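PDB 5NGN: lybatide 2 from Lycium barbarum, which is a plant cysteine-rich peptide of no established function, built as a compact helical scaffold stapled by four disulfide bonds. Local coordinates for residues A[6-11]-A[28-32]. Coordinates in Å, arbitrary orientation, origin at the centre of the assembly. Residues are numbered along the deposited sequence.
Sequences YCSNRC and NICCP. With CCN (acetonitrile), chain E.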
loop_
_atom_site.group_PDB
_atom_site.type_symbol
_atom_site.label_atom_id
_atom_site.label_comp_id
_atom_site.label_asym_id
_atom_site.label_seq_id
_atom_site.Cartn_x
_atom_site.Cartn_y
_atom_site.Cartn_z
ATOM N N TYR A 6 6.137 -1.144 -2.856
ATOM C CA TYR A 6 5.515 -1.211 -4.158
ATOM C C TYR A 6 5.452 0.072 -4.935
ATOM O O TYR A 6 5.197 0.054 -6.134
ATOM C CB TYR A 6 4.123 -1.683 -3.996
ATOM C CG TYR A 6 3.927 -2.933 -3.233
ATOM C CD1 TYR A 6 4.541 -4.136 -3.658
ATOM C CD2 TYR A 6 3.181 -2.976 -2.086
ATOM C CE1 TYR A 6 4.339 -5.304 -2.959
ATOM C CE2 TYR A 6 3.000 -4.142 -1.354
ATOM C CZ TYR A 6 3.521 -5.329 -1.831
ATOM O OH TYR A 6 3.314 -6.471 -1.154
ATOM N N CYS A 7 5.666 1.241 -4.273
ATOM C CA CYS A 7 5.354 2.552 -4.793
ATOM C C CYS A 7 6.462 3.515 -4.440
ATOM O O CYS A 7 7.101 3.352 -3.420
ATOM C CB CYS A 7 4.041 3.083 -4.150
ATOM S SG CYS A 7 2.550 2.131 -4.294
ATOM N N SER A 8 6.586 4.570 -5.232
ATOM C CA SER A 8 7.424 5.695 -4.797
ATOM C C SER A 8 6.653 6.682 -3.956
ATOM O O SER A 8 7.231 7.352 -3.074
ATOM C CB SER A 8 8.097 6.361 -6.005
ATOM O OG SER A 8 7.096 6.917 -6.804
ATOM N N ASN A 9 5.364 6.778 -4.133
ATOM C CA ASN A 9 4.589 7.604 -3.223
ATOM C C ASN A 9 4.177 6.801 -2.001
ATOM O O ASN A 9 4.433 5.633 -1.915
ATOM C CB ASN A 9 3.501 8.309 -3.886
ATOM C CG ASN A 9 2.445 7.361 -4.349
ATOM O OD1 ASN A 9 2.741 6.399 -5.056
ATOM N ND2 ASN A 9 1.241 7.602 -3.954
ATOM N N ARG A 10 3.556 7.499 -1.047
ATOM C CA ARG A 10 3.392 6.985 0.280
ATOM C C ARG A 10 1.981 7.132 0.746
ATOM O O ARG A 10 1.394 8.244 0.718
ATOM C CB ARG A 10 4.312 7.736 1.237
ATOM C CG ARG A 10 5.762 7.553 0.899
ATOM C CD ARG A 10 6.271 6.237 1.411
ATOM N NE ARG A 10 7.617 5.895 0.916
ATOM C CZ ARG A 10 7.932 5.224 -0.193
ATOM N NH1 ARG A 10 6.912 4.763 -0.942
ATOM N NH2 ARG A 10 9.175 4.920 -0.499
ATOM N N CYS A 11 1.423 6.023 1.215
ATOM C CA CYS A 11 0.036 5.967 1.666
ATOM C C CYS A 11 -0.027 5.214 2.966
ATOM O O CYS A 11 -0.306 4.035 3.041
ATOM C CB CYS A 11 -0.867 5.285 0.642
ATOM S SG CYS A 11 -0.765 6.066 -1.021
ATOM N N ASN A 28 -3.461 -0.766 -6.142
ATOM C CA ASN A 28 -4.704 -0.247 -6.806
ATOM C C ASN A 28 -5.171 1.094 -6.341
ATOM O O ASN A 28 -5.916 1.771 -7.031
ATOM C CB ASN A 28 -5.847 -1.246 -6.661
ATOM C CG ASN A 28 -5.563 -2.597 -7.293
ATOM O OD1 ASN A 28 -6.052 -3.644 -6.788
ATOM N ND2 ASN A 28 -4.812 -2.577 -8.363
ATOM N N ILE A 29 -4.788 1.498 -5.131
ATOM C CA ILE A 29 -5.240 2.739 -4.550
ATOM C C ILE A 29 -4.074 3.699 -4.385
ATOM O O ILE A 29 -4.156 4.862 -4.787
ATOM C CB ILE A 29 -6.051 2.512 -3.271
ATOM C CG1 ILE A 29 -7.232 1.551 -3.515
ATOM C CG2 ILE A 29 -6.419 3.857 -2.602
ATOM C CD1 ILE A 29 -7.930 1.091 -2.304
ATOM N N CYS A 30 -2.949 3.266 -3.782
ATOM C CA CYS A 30 -1.844 4.206 -3.607
ATOM C C CYS A 30 -1.114 4.566 -4.880
ATOM O O CYS A 30 -0.921 5.775 -5.167
ATOM C CB CYS A 30 -0.820 3.579 -2.633
ATOM S SG CYS A 30 0.435 4.747 -2.102
ATOM N N CYS A 31 -0.727 3.583 -5.674
ATOM C CA CYS A 31 0.053 3.876 -6.916
ATOM C C CYS A 31 -0.344 3.054 -8.124
ATOM O O CYS A 31 0.482 2.334 -8.692
ATOM C CB CYS A 31 1.538 3.738 -6.654
ATOM S SG CYS A 31 2.185 2.108 -6.275
ATOM N N PRO A 32 -1.618 3.114 -8.505
ATOM C CA PRO A 32 -1.991 2.330 -9.726
ATOM C C PRO A 32 -1.292 2.842 -11.045
ATOM O O PRO A 32 -1.056 4.053 -11.064
ATOM C CB PRO A 32 -3.490 2.545 -9.794
ATOM C CG PRO A 32 -3.752 3.800 -9.104
ATOM C CD PRO A 32 -2.716 3.906 -7.973
HETATM N N CCN E . 7.434 11.090 -0.036
HETATM C C1 CCN E . 8.188 10.216 0.037
HETATM C C2 CCN E . 9.115 9.082 0.143
#
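Two adjacent disulfides form the apolar centre of this contact, part of the cystine-stapled helical scaffold of lybatide 2. They bind the loop 6-11 to the C-terminal end of helix 19-30, whose last residues, 28-30, make a wider pi-type turn. C11 SG bonds C30 SG at 2.1 Å and C7 SG bonds C31 SG at 2.0 Å; their chi3 angles are of opposite sign, 85° and -76°, so one bridge is right-handed and the other left-handed. The two bridges lie side by side, with C7 SG 4.0 Å from C30 SG. C30 is buried and also touches C3, while C31 is already outside helical geometry, so the staples straddle the helix end. Farther out, the end of the Y6 side chain leads away from 28-32; this side chain touches Y22 and C26, and its OH hydrogen-bonds T23 OG1. On the polar edge, N9 ND2 donates a nearly straight hydrogen bond to C30 O (3.1 Å), satisfying a carbonyl at the helix terminus. The R10 CA-to-CB bond points away from the helix end; R10 NH1 donates to C7 O at 2.9 Å and weakly to N9 O at 2.8 Å, while R10 NE lies 3.6 Å from acetonitrile C2.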